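Local coordinates for protein putative hexulose 6 phosphate synthase (Salmonella typhimurium, PDB 3F4W) that is of unassigned function but belongs to the HUMPS family and folds as a closed parallel TIM-type beta/alpha barrel, at residues Met1-Ala6 with Val184-Ala189; Leu5-Leu10 with Val17-Val22; Leu131-Gly136 with Ile162-Gly167; Gln171-Tyr176 with Gln205-His210. All coordinates share one frame; numbering follows the deposited sequence.

Contact 1: residues Met1-Ala6 with Val184-Ala189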
loop_
_atom_site.group_PDB
_atom_site.type_symbol
_atom_site.label_atom_id
_atom_site.label_comp_id
_atom_site.label_asym_id
_atom_site.label_seq_id
_atom_site.Cartn_x
_atom_site.Cartn_y
_atom_site.Cartn_z
ATOM N N MET A 1 22.321 -16.865 2.176
ATOM C CA MET A 1 21.195 -15.951 2.305
ATOM C C MET A 1 21.583 -14.529 1.926
ATOM O O MET A 1 22.682 -14.070 2.232
ATOM C CB MET A 1 20.624 -15.992 3.724
ATOM C CG MET A 1 21.640 -15.747 4.816
ATOM S SD MET A 1 21.017 -16.240 6.435
ATOM C CE MET A 1 20.910 -18.022 6.248
ATOM N N LYS A 2 20.660 -13.839 1.265
ATOM C CA LYS A 2 20.910 -12.507 0.731
ATOM C C LYS A 2 20.635 -11.415 1.753
ATOM O O LYS A 2 19.786 -11.572 2.626
ATOM C CB LYS A 2 20.029 -12.264 -0.493
ATOM C CG LYS A 2 20.277 -13.207 -1.657
ATOM C CD LYS A 2 19.365 -12.853 -2.820
ATOM C CE LYS A 2 19.678 -13.669 -4.062
ATOM N NZ LYS A 2 18.705 -13.376 -5.159
ATOM N N LEU A 3 21.352 -10.303 1.633
ATOM C CA LEU A 3 21.066 -9.121 2.436
ATOM C C LEU A 3 20.254 -8.111 1.633
ATOM O O LEU A 3 20.724 -7.571 0.634
ATOM C CB LEU A 3 22.353 -8.474 2.950
ATOM C CG LEU A 3 22.175 -7.136 3.673
ATOM C CD1 LEU A 3 21.143 -7.252 4.789
ATOM C CD2 LEU A 3 23.503 -6.624 4.219
ATOM N N GLN A 4 19.027 -7.863 2.076
ATOM C CA GLN A 4 18.170 -6.870 1.444
ATOM C C GLN A 4 18.141 -5.621 2.318
ATOM O O GLN A 4 17.894 -5.706 3.520
ATOM C CB GLN A 4 16.761 -7.438 1.256
ATOM C CG GLN A 4 15.723 -6.436 0.791
ATOM C CD GLN A 4 14.425 -7.110 0.375
ATOM O OE1 GLN A 4 14.441 -8.168 -0.253
ATOM N NE2 GLN A 4 13.297 -6.497 0.719
ATOM N N LEU A 5 18.415 -4.467 1.713
ATOM C CA LEU A 5 18.467 -3.200 2.438
ATOM C C LEU A 5 17.247 -2.322 2.164
ATOM O O LEU A 5 17.058 -1.835 1.049
ATOM C CB LEU A 5 19.736 -2.428 2.073
ATOM C CG LEU A 5 19.865 -1.026 2.670
ATOM C CD1 LEU A 5 20.075 -1.094 4.175
ATOM C CD2 LEU A 5 21.002 -0.274 2.011
ATOM N N ALA A 6 16.431 -2.104 3.190
ATOM C CA ALA A 6 15.252 -1.251 3.050
ATOM C C ALA A 6 15.588 0.239 3.138
ATOM O O ALA A 6 16.051 0.722 4.170
ATOM C CB ALA A 6 14.196 -1.622 4.095
ATOM N N VAL A 184 17.506 -11.969 4.375
ATOM C CA VAL A 184 17.397 -11.186 5.593
ATOM C C VAL A 184 17.283 -9.714 5.206
ATOM O O VAL A 184 18.126 -9.186 4.477
ATOM C CB VAL A 184 18.609 -11.408 6.512
ATOM C CG1 VAL A 184 18.556 -10.462 7.697
ATOM C CG2 VAL A 184 18.652 -12.857 6.980
ATOM N N ILE A 185 16.220 -9.065 5.675
ATOM C CA ILE A 185 15.945 -7.672 5.341
ATOM C C ILE A 185 16.325 -6.758 6.504
ATOM O O ILE A 185 15.928 -6.993 7.645
ATOM C CB ILE A 185 14.448 -7.465 4.990
ATOM C CG1 ILE A 185 14.051 -8.336 3.793
ATOM C CG2 ILE A 185 14.162 -6.003 4.705
ATOM C CD1 ILE A 185 12.558 -8.615 3.689
ATOM N N VAL A 186 17.104 -5.724 6.211
ATOM C CA VAL A 186 17.537 -4.773 7.226
ATOM C C VAL A 186 17.332 -3.361 6.703
ATOM O O VAL A 186 17.560 -3.086 5.525
ATOM C CB VAL A 186 19.022 -4.981 7.605
ATOM C CG1 VAL A 186 19.511 -3.856 8.506
ATOM C CG2 VAL A 186 19.209 -6.326 8.289
ATOM N N GLY A 187 16.882 -2.470 7.578
ATOM C CA GLY A 187 16.658 -1.092 7.193
ATOM C C GLY A 187 17.313 -0.148 8.177
ATOM O O GLY A 187 18.473 0.230 8.008
ATOM N N SER A 188 16.568 0.198 9.221
ATOM C CA SER A 188 16.983 1.195 10.205
ATOM C C SER A 188 18.360 0.945 10.821
ATOM O O SER A 188 19.124 1.884 11.042
ATOM C CB SER A 188 15.931 1.310 11.313
ATOM O OG SER A 188 16.306 2.283 12.271
ATOM N N ALA A 189 18.672 -0.312 11.114
ATOM C CA ALA A 189 19.954 -0.645 11.733
ATOM C C ALA A 189 21.110 -0.086 10.913
ATOM O O ALA A 189 22.138 0.318 11.460
ATOM C CB ALA A 189 20.095 -2.150 11.905
#

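Contact 2: residues Leu5-Leu10 with Val17-Val22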
loop_
_atom_site.group_PDB
_atom_site.type_symbol
_atom_site.label_atom_id
_atom_site.label_comp_id
_atom_site.label_asym_id
_atom_site.label_seq_id
_atom_site.Cartn_x
_atom_site.Cartn_y
_atom_site.Cartn_z
ATOM N N LEU A 5 18.415 -4.467 1.713
ATOM C CA LEU A 5 18.467 -3.200 2.438
ATOM C C LEU A 5 17.247 -2.322 2.164
ATOM O O LEU A 5 17.058 -1.835 1.049
ATOM C CB LEU A 5 19.736 -2.428 2.073
ATOM C CG LEU A 5 19.865 -1.026 2.670
ATOM C CD1 LEU A 5 20.075 -1.094 4.175
ATOM C CD2 LEU A 5 21.002 -0.274 2.011
ATOM N N ALA A 6 16.431 -2.104 3.190
ATOM C CA ALA A 6 15.252 -1.251 3.050
ATOM C C ALA A 6 15.588 0.239 3.138
ATOM O O ALA A 6 16.051 0.722 4.170
ATOM C CB ALA A 6 14.196 -1.622 4.095
ATOM N N LEU A 7 15.355 0.959 2.044
ATOM C CA LEU A 7 15.453 2.413 2.044
ATOM C C LEU A 7 14.057 3.009 2.216
ATOM O O LEU A 7 13.306 3.143 1.251
ATOM C CB LEU A 7 16.085 2.915 0.745
ATOM C CG LEU A 7 17.454 2.337 0.380
ATOM C CD1 LEU A 7 17.923 2.895 -0.950
ATOM C CD2 LEU A 7 18.471 2.629 1.471
ATOM N N ASP A 8 13.709 3.363 3.447
ATOM C CA ASP A 8 12.342 3.776 3.750
ATOM C C ASP A 8 12.125 5.292 3.746
ATOM O O ASP A 8 11.274 5.801 3.016
ATOM C CB ASP A 8 11.887 3.179 5.086
ATOM C CG ASP A 8 11.534 1.700 4.978
ATOM O OD1 ASP A 8 11.308 1.217 3.847
ATOM O OD2 ASP A 8 11.479 1.019 6.027
ATOM N N GLU A 9 12.895 6.010 4.557
ATOM C CA GLU A 9 12.605 7.416 4.819
ATOM C C GLU A 9 13.546 8.401 4.126
ATOM O O GLU A 9 13.515 9.599 4.411
ATOM C CB GLU A 9 12.581 7.663 6.328
ATOM C CG GLU A 9 11.636 6.722 7.069
ATOM C CD GLU A 9 11.528 7.033 8.549
ATOM O OE1 GLU A 9 12.128 8.034 8.993
ATOM O OE2 GLU A 9 10.841 6.275 9.268
ATOM N N LEU A 10 14.368 7.901 3.210
ATOM C CA LEU A 10 15.308 8.758 2.496
ATOM C C LEU A 10 14.667 9.355 1.252
ATOM O O LEU A 10 13.750 8.774 0.675
ATOM C CB LEU A 10 16.558 7.970 2.089
ATOM C CG LEU A 10 17.473 7.432 3.189
ATOM C CD1 LEU A 10 18.692 6.760 2.571
ATOM C CD2 LEU A 10 17.893 8.555 4.124
ATOM N N VAL A 17 23.326 8.970 -2.560
ATOM C CA VAL A 17 24.551 9.204 -1.811
ATOM C C VAL A 17 24.807 8.086 -0.805
ATOM O O VAL A 17 25.934 7.604 -0.673
ATOM C CB VAL A 17 24.497 10.543 -1.063
ATOM C CG1 VAL A 17 25.574 10.593 0.007
ATOM C CG2 VAL A 17 24.637 11.698 -2.042
ATOM N N PHE A 18 23.757 7.672 -0.101
ATOM C CA PHE A 18 23.886 6.661 0.946
ATOM C C PHE A 18 24.304 5.296 0.407
ATOM O O PHE A 18 25.110 4.603 1.024
ATOM C CB PHE A 18 22.584 6.531 1.744
ATOM C CG PHE A 18 22.670 5.553 2.888
ATOM C CD1 PHE A 18 23.183 5.942 4.114
ATOM C CD2 PHE A 18 22.238 4.247 2.734
ATOM C CE1 PHE A 18 23.264 5.046 5.168
ATOM C CE2 PHE A 18 22.316 3.342 3.780
ATOM C CZ PHE A 18 22.832 3.739 4.998
ATOM N N MET A 19 23.751 4.908 -0.738
ATOM C CA MET A 19 24.038 3.593 -1.307
ATOM C C MET A 19 25.523 3.386 -1.603
ATOM O O MET A 19 26.033 2.273 -1.489
ATOM C CB MET A 19 23.200 3.338 -2.562
ATOM C CG MET A 19 21.762 2.911 -2.275
ATOM S SD MET A 19 21.618 1.583 -1.056
ATOM C CE MET A 19 22.687 0.320 -1.747
ATOM N N ASP A 20 26.214 4.456 -1.981
ATOM C CA ASP A 20 27.643 4.362 -2.271
ATOM C C ASP A 20 28.437 3.886 -1.056
ATOM O O ASP A 20 29.545 3.366 -1.191
ATOM C CB ASP A 20 28.187 5.703 -2.767
ATOM C CG ASP A 20 27.803 5.988 -4.203
ATOM O OD1 ASP A 20 27.782 7.175 -4.595
ATOM O OD2 ASP A 20 27.517 5.019 -4.939
ATOM N N LYS A 21 27.862 4.056 0.128
ATOM C CA LYS A 21 28.536 3.682 1.364
ATOM C C LYS A 21 28.461 2.185 1.656
ATOM O O LYS A 21 29.314 1.647 2.357
ATOM C CB LYS A 21 27.942 4.444 2.551
ATOM C CG LYS A 21 28.179 5.942 2.555
ATOM C CD LYS A 21 27.675 6.524 3.871
ATOM C CE LYS A 21 28.166 7.940 4.101
ATOM N NZ LYS A 21 27.372 8.926 3.331
ATOM N N VAL A 22 27.438 1.515 1.131
ATOM C CA VAL A 22 27.128 0.155 1.566
ATOM C C VAL A 22 26.893 -0.848 0.435
ATOM O O VAL A 22 26.853 -2.056 0.673
ATOM C CB VAL A 22 25.885 0.143 2.477
ATOM C CG1 VAL A 22 26.160 0.907 3.761
ATOM C CG2 VAL A 22 24.687 0.741 1.748
#

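Contact 3: residues Leu131-Gly136 with Ile162-Gly167. With MLI (malonate ion), chain C.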
loop_
_atom_site.group_PDB
_atom_site.type_symbol
_atom_site.label_atom_id
_atom_site.label_comp_id
_atom_site.label_asym_id
_atom_site.label_seq_id
_atom_site.Cartn_x
_atom_site.Cartn_y
_atom_site.Cartn_z
ATOM N N LEU A 131 7.804 -15.697 0.179
ATOM C CA LEU A 131 7.031 -15.078 1.245
ATOM C C LEU A 131 7.972 -14.404 2.227
ATOM O O LEU A 131 9.049 -14.920 2.523
ATOM C CB LEU A 131 6.197 -16.130 1.984
ATOM C CG LEU A 131 5.431 -17.148 1.132
ATOM C CD1 LEU A 131 4.880 -18.279 1.999
ATOM C CD2 LEU A 131 4.317 -16.472 0.327
ATOM N N ALA A 132 7.556 -13.256 2.741
ATOM C CA ALA A 132 8.363 -12.522 3.699
ATOM C C ALA A 132 7.587 -12.399 4.990
ATOM O O ALA A 132 6.491 -11.840 4.999
ATOM C CB ALA A 132 8.697 -11.139 3.158
ATOM N N VAL A 133 8.132 -12.926 6.079
ATOM C CA VAL A 133 7.540 -12.641 7.375
ATOM C C VAL A 133 8.030 -11.255 7.756
ATOM O O VAL A 133 9.191 -10.914 7.528
ATOM C CB VAL A 133 7.903 -13.687 8.463
ATOM C CG1 VAL A 133 8.397 -14.979 7.830
ATOM C CG2 VAL A 133 8.919 -13.130 9.439
ATOM N N HIS A 134 7.137 -10.447 8.308
ATOM C CA HIS A 134 7.428 -9.039 8.505
ATOM C C HIS A 134 6.677 -8.453 9.691
ATOM O O HIS A 134 5.452 -8.372 9.687
ATOM C CB HIS A 134 7.074 -8.264 7.232
ATOM C CG HIS A 134 7.562 -6.851 7.228
ATOM N ND1 HIS A 134 7.156 -5.929 6.288
ATOM C CD2 HIS A 134 8.417 -6.198 8.051
ATOM C CE1 HIS A 134 7.747 -4.771 6.526
ATOM N NE2 HIS A 134 8.515 -4.908 7.592
ATOM N N THR A 135 7.427 -8.060 10.710
ATOM C CA THR A 135 6.887 -7.235 11.774
ATOM C C THR A 135 7.187 -5.793 11.390
ATOM O O THR A 135 8.350 -5.403 11.280
ATOM C CB THR A 135 7.535 -7.579 13.125
ATOM O OG1 THR A 135 7.197 -8.924 13.478
ATOM C CG2 THR A 135 7.054 -6.636 14.218
ATOM N N GLY A 136 6.136 -5.011 11.160
ATOM C CA GLY A 136 6.286 -3.661 10.643
ATOM C C GLY A 136 6.970 -2.722 11.612
ATOM O O GLY A 136 7.105 -3.032 12.795
ATOM N N ILE A 162 11.972 -17.826 1.510
ATOM C CA ILE A 162 11.530 -17.071 2.683
ATOM C C ILE A 162 12.422 -15.877 3.000
ATOM O O ILE A 162 13.645 -15.998 3.043
ATOM C CB ILE A 162 11.463 -17.962 3.941
ATOM C CG1 ILE A 162 10.560 -19.176 3.701
ATOM C CG2 ILE A 162 10.981 -17.155 5.144
ATOM C CD1 ILE A 162 9.113 -18.826 3.412
ATOM N N ALA A 163 11.793 -14.727 3.233
ATOM C CA ALA A 163 12.495 -13.534 3.688
ATOM C C ALA A 163 12.002 -13.148 5.077
ATOM O O ALA A 163 10.915 -13.550 5.492
ATOM C CB ALA A 163 12.290 -12.381 2.706
ATOM N N VAL A 164 12.808 -12.384 5.806
ATOM C CA VAL A 164 12.399 -11.918 7.126
ATOM C C VAL A 164 12.840 -10.477 7.392
ATOM O O VAL A 164 13.979 -10.095 7.115
ATOM C CB VAL A 164 12.884 -12.865 8.254
ATOM C CG1 VAL A 164 14.398 -12.985 8.249
ATOM C CG2 VAL A 164 12.377 -12.385 9.606
ATOM N N ALA A 165 11.912 -9.683 7.923
ATOM C CA ALA A 165 12.162 -8.284 8.225
ATOM C C ALA A 165 11.499 -7.911 9.543
ATOM O O ALA A 165 10.426 -8.419 9.875
ATOM C CB ALA A 165 11.624 -7.400 7.106
ATOM N N GLY A 166 12.138 -7.019 10.290
ATOM C CA GLY A 166 11.545 -6.504 11.509
ATOM C C GLY A 166 12.565 -5.970 12.491
ATOM O O GLY A 166 12.732 -6.515 13.578
ATOM N N GLY A 167 13.258 -4.906 12.101
ATOM C CA GLY A 167 14.207 -4.249 12.980
ATOM C C GLY A 167 15.455 -5.062 13.263
ATOM O O GLY A 167 16.107 -4.869 14.286
HETATM C C1 MLI C . 13.063 -3.018 7.961
HETATM C C2 MLI C . 11.753 -3.447 8.564
HETATM C C3 MLI C . 13.856 -2.348 9.054
HETATM O O6 MLI C . 10.696 -3.036 8.116
HETATM O O7 MLI C . 11.773 -3.995 9.652
HETATM O O8 MLI C . 14.692 -3.004 9.665
HETATM O O9 MLI C . 13.870 -1.127 9.130
#

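Contact 4: residues Gln171-Tyr176 with Gln205-His210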
loop_
_atom_site.group_PDB
_atom_site.type_symbol
_atom_site.label_atom_id
_atom_site.label_comp_id
_atom_site.label_asym_id
_atom_site.label_seq_id
_atom_site.Cartn_x
_atom_site.Cartn_y
_atom_site.Cartn_z
ATOM N N GLN A 171 23.226 -6.879 16.051
ATOM C CA GLN A 171 23.093 -7.451 17.388
ATOM C C GLN A 171 22.201 -8.691 17.421
ATOM O O GLN A 171 22.356 -9.544 18.293
ATOM C CB GLN A 171 22.576 -6.402 18.376
ATOM C CG GLN A 171 23.634 -5.408 18.827
ATOM C CD GLN A 171 24.691 -6.047 19.711
ATOM O OE1 GLN A 171 24.449 -6.326 20.886
ATOM N NE2 GLN A 171 25.873 -6.275 19.151
ATOM N N THR A 172 21.277 -8.800 16.468
ATOM C CA THR A 172 20.305 -9.893 16.478
ATOM C C THR A 172 20.307 -10.749 15.214
ATOM O O THR A 172 19.614 -11.763 15.151
ATOM C CB THR A 172 18.881 -9.352 16.654
ATOM O OG1 THR A 172 18.594 -8.433 15.591
ATOM C CG2 THR A 172 18.746 -8.638 17.991
ATOM N N VAL A 173 21.071 -10.341 14.207
ATOM C CA VAL A 173 21.037 -11.024 12.919
ATOM C C VAL A 173 21.381 -12.514 13.026
ATOM O O VAL A 173 20.832 -13.340 12.294
ATOM C CB VAL A 173 21.950 -10.334 11.875
ATOM C CG1 VAL A 173 23.386 -10.254 12.379
ATOM C CG2 VAL A 173 21.876 -11.064 10.539
ATOM N N LYS A 174 22.274 -12.869 13.943
ATOM C CA LYS A 174 22.649 -14.273 14.083
ATOM C C LYS A 174 21.469 -15.168 14.480
ATOM O O LYS A 174 21.335 -16.288 13.982
ATOM C CB LYS A 174 23.805 -14.446 15.068
ATOM C CG LYS A 174 24.393 -15.850 15.062
ATOM C CD LYS A 174 25.346 -16.052 16.225
ATOM C CE LYS A 174 25.818 -17.490 16.309
ATOM N NZ LYS A 174 26.609 -17.730 17.550
ATOM N N ASP A 175 20.618 -14.678 15.376
ATOM C CA ASP A 175 19.421 -15.419 15.776
ATOM C C ASP A 175 18.630 -15.856 14.551
ATOM O O ASP A 175 18.131 -16.978 14.484
ATOM C CB ASP A 175 18.525 -14.560 16.670
ATOM C CG ASP A 175 19.195 -14.174 17.975
ATOM O OD1 ASP A 175 18.687 -13.261 18.664
ATOM O OD2 ASP A 175 20.230 -14.783 18.315
ATOM N N TYR A 176 18.520 -14.957 13.581
ATOM C CA TYR A 176 17.723 -15.201 12.385
ATOM C C TYR A 176 18.457 -16.057 11.369
ATOM O O TYR A 176 17.866 -16.948 10.761
ATOM C CB TYR A 176 17.291 -13.872 11.759
ATOM C CG TYR A 176 16.316 -13.125 12.637
ATOM C CD1 TYR A 176 14.948 -13.369 12.550
ATOM C CD2 TYR A 176 16.762 -12.207 13.577
ATOM C CE1 TYR A 176 14.052 -12.703 13.364
ATOM C CE2 TYR A 176 15.874 -11.537 14.396
ATOM C CZ TYR A 176 14.520 -11.789 14.286
ATOM O OH TYR A 176 13.634 -11.127 15.102
ATOM N N GLN A 205 28.454 -10.218 7.052
ATOM C CA GLN A 205 29.429 -11.192 7.540
ATOM C C GLN A 205 28.733 -12.383 8.184
ATOM O O GLN A 205 29.103 -13.536 7.953
ATOM C CB GLN A 205 30.368 -10.533 8.554
ATOM C CG GLN A 205 31.447 -11.450 9.109
ATOM C CD GLN A 205 32.445 -10.703 9.972
ATOM O OE1 GLN A 205 32.443 -9.476 10.016
ATOM N NE2 GLN A 205 33.301 -11.438 10.661
ATOM N N VAL A 206 27.721 -12.103 8.995
ATOM C CA VAL A 206 26.973 -13.164 9.657
ATOM C C VAL A 206 26.240 -14.018 8.634
ATOM O O VAL A 206 26.244 -15.248 8.726
ATOM C CB VAL A 206 25.979 -12.604 10.684
ATOM C CG1 VAL A 206 25.103 -13.718 11.240
ATOM C CG2 VAL A 206 26.730 -11.896 11.804
ATOM N N LEU A 207 25.622 -13.371 7.653
ATOM C CA LEU A 207 24.894 -14.094 6.615
ATOM C C LEU A 207 25.822 -15.010 5.820
ATOM O O LEU A 207 25.435 -16.113 5.430
ATOM C CB LEU A 207 24.174 -13.123 5.678
ATOM C CG LEU A 207 23.235 -12.116 6.350
ATOM C CD1 LEU A 207 22.468 -11.315 5.314
ATOM C CD2 LEU A 207 22.276 -12.830 7.292
ATOM N N LEU A 208 27.049 -14.553 5.586
ATOM C CA LEU A 208 28.032 -15.362 4.871
ATOM C C LEU A 208 28.582 -16.487 5.742
ATOM O O LEU A 208 28.953 -17.548 5.238
ATOM C CB LEU A 208 29.183 -14.494 4.356
ATOM C CG LEU A 208 28.870 -13.614 3.150
ATOM C CD1 LEU A 208 30.094 -12.802 2.765
ATOM C CD2 LEU A 208 28.401 -14.469 1.983
ATOM N N GLN A 209 28.640 -16.247 7.048
ATOM C CA GLN A 209 29.194 -17.223 7.979
ATOM C C GLN A 209 28.238 -18.394 8.182
ATOM O O GLN A 209 28.605 -19.419 8.757
ATOM C CB GLN A 209 29.560 -16.557 9.311
ATOM C CG GLN A 209 30.836 -15.717 9.232
ATOM C CD GLN A 209 31.131 -14.944 10.504
ATOM O OE1 GLN A 209 30.240 -14.704 11.319
ATOM N NE2 GLN A 209 32.394 -14.546 10.678
ATOM N N HIS A 210 27.013 -18.238 7.692
ATOM C CA HIS A 210 26.022 -19.307 7.740
ATOM C C HIS A 210 25.694 -19.801 6.338
ATOM O O HIS A 210 24.741 -19.346 5.707
ATOM C CB HIS A 210 24.762 -18.848 8.472
ATOM C CG HIS A 210 24.972 -18.617 9.934
ATOM N ND1 HIS A 210 24.746 -19.593 10.881
ATOM C CD2 HIS A 210 25.407 -17.530 10.612
ATOM C CE1 HIS A 210 25.023 -19.113 12.079
ATOM N NE2 HIS A 210 25.427 -17.862 11.945
#

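Contact 1: residues Met1-Ala6 with Val184-Ala189
Four backbone hydrogen bonds join Met1-Ala6 to Val184-Ala189 as parallel strands. Lys2 O accepts a hydrogen bond from Val184 N nearly along its C=O axis, and Gln4 N answers to Val184 O at 2.9 Å, in the carbonyl plane and almost straight (174° at the hydrogen). One step on, Val186 N meets Gln4 O at 2.8 Å; Ala6 N then comes to Val186 O at 2.8 Å from above the carbonyl plane. Between these bonds Leu5 CA makes a CA-H...O contact of 3.2 Å with Val186 O. On one face Gln4 and Ile185 run side by side. Gln4, with CG anti to the backbone N (chi1 172°) and the chain extended, lays CD along Ile185 CG1 at 3.7 Å, while Glu30 on the next strand holds its NE2. On the other face Leu3 CD1 crosses Val186 CG2 obliquely at 4.1 Å, and Met1 SD lies beside Val184 CG2 at 4.2 Å. Farther out, Leu207 of helix 196-209 covers Met1, Leu3 and Val184, and Lys2 NZ forms a salt bridge with Glu55. Pairing of the first strand with the last closes the eight-stranded parallel barrel, as in TIM barrels.

Contact 2: residues Leu5-Leu10 with Val17-Val22
Met19 of helix 12-22 packs its sulfur on the leucines of strand 2-7. Its CB does not point straight at the strand; the chain bends there at chi2 (-49°) and again at chi3 (-54°). CG comes first, 4.1 Å from Leu7 CD1. SD follows and is the most engaged atom: the Met19 and Leu5 side chains meet tip to tip, SD 3.6 Å from Leu5 CD2, and SD touches Leu7 CD1 at 3.9 Å. CE ends the chain 4.2 Å from Leu5 CD2. This leucine methyl also packs on Val22 CG2 at 3.8 Å and reaches the edge of the Phe18 ring, near its plane, at CE2. Phe18, its CG anti to the backbone N, is also met near its root, where Leu10 CD1 arrives at about a right angle, 4.0 Å from CB. No hydrogen bond crosses. Strand 5-7 and helix 17-22 run almost antiparallel (167°), as expected for the first half of the beta-alpha-beta unit of strand 2-7, helix 12-22 and strand 28-31. Ile29 of that second strand touches Leu7 and Met19, Ile190 of helix 188-191 packs on Leu5 and Phe18, and Pro196 at the start of helix 196-209 borders Phe18 and Val22.

Contact 3: residues Leu131-Gly136 with Ile162-Gly167
Every second residue of Leu131-Thr135 is tied to Ile162-Ala165 by a parallel ladder. Leu131 O accepts Ala163 N at 2.8 Å in its carbonyl plane. Ala163 O takes Val133 N at 2.9 Å from above its plane, and Val133 O receives Ala165 N at 3.0 Å nearly along the C=O axis. The last rung is Thr135 N to Ala165 O, 3.1 Å, the donor again out of plane. Across the face turned to helix 147-156, Val133 CG2 and Val164 CG2 press together at 3.5 Å, the two side chains lying side by side. On the opposite face His134, CG anti to the backbone N, rests CD2 against Ala165 CB at 3.6 Å. Both imidazole nitrogens are bound: ND1 to Asp109, and NE2 as donor to O6 of a malonate ion at 2.9 Å (154°), met at the ring edge. Asp109 and the malonate could favour a positively charged ring. Gly167 N donates to malonate O7 at 3.0 Å and weakly to O8, while Gln140 NE2 and Ser188 N also bond the ion. The malonate, probably from the crystallisation liquor, thus occupies the mouth at the C-terminal strand ends, where TIM barrels characteristically place their active sites.

Contact 4: residues Gln171-Tyr176 with Gln205-His210
Two helices of the outer layer of a TIM barrel meet here: the short helix 173-177, which lies between strands 161-165 and 183-186 in the chain, and helix 196-209, the last of the fold. The contact is small and mostly apolar, with no hydrogen bond across it, and the backbones come closest at Lys174 and Val206. Val173 is its inner point. Its CG1 holds the crowded position between the backbone N and the carbonyl carbon (chi1 57°), and from there it meets Val206 CG2 tip to tip at 3.8 Å. The other branch, CG2, lies anti to the backbone N and meets Leu207 CD2 at 3.7 Å, the two side chains crossing obliquely. One valine therefore straddles two successive residues of the opposing helix, and Leu207 continues inward to Met1 at the foot of the barrel. Val206 divides its methyls in turn: CG2 is spent on Val173, while CG1, anti to the backbone N, packs against the main chain at Lys174 CA, 3.8 Å away. The exposed Lys174 chain is fully extended, with Lys174 NZ 5.7 Å from His210 NE2, too far for a bond. His210 is poorly ordered and also touches Ala177 and Leu178. Lys174 passes it at about a right angle, with CG 3.9 Å from His210 NE2.

How the contacts relate
Contacts 1 and 3 are core strand pairings of the same barrel, held by backbone ladders, and they meet directly: Ile185 N lies 2.9 Å from Val164 O, a probable hydrogen bond, and Ile185 CB packs on Ala165 CB. Contact 2, buried, joins a helix to barrel strand 2-7, which it shares with contact 1, by methyl, sulfur and ring packing; contact 4, partly open to solvent, joins two helices of the outer layer by valine and leucine methyls with a lysine chain beside a histidine. Leu207 links contact 4 to contact 1, its CD2 reaching Val184 CG2, whereas Val164 CG2 touches Tyr176 CD1 between contacts 3 and 4. Contacts 2 and 4 do not touch.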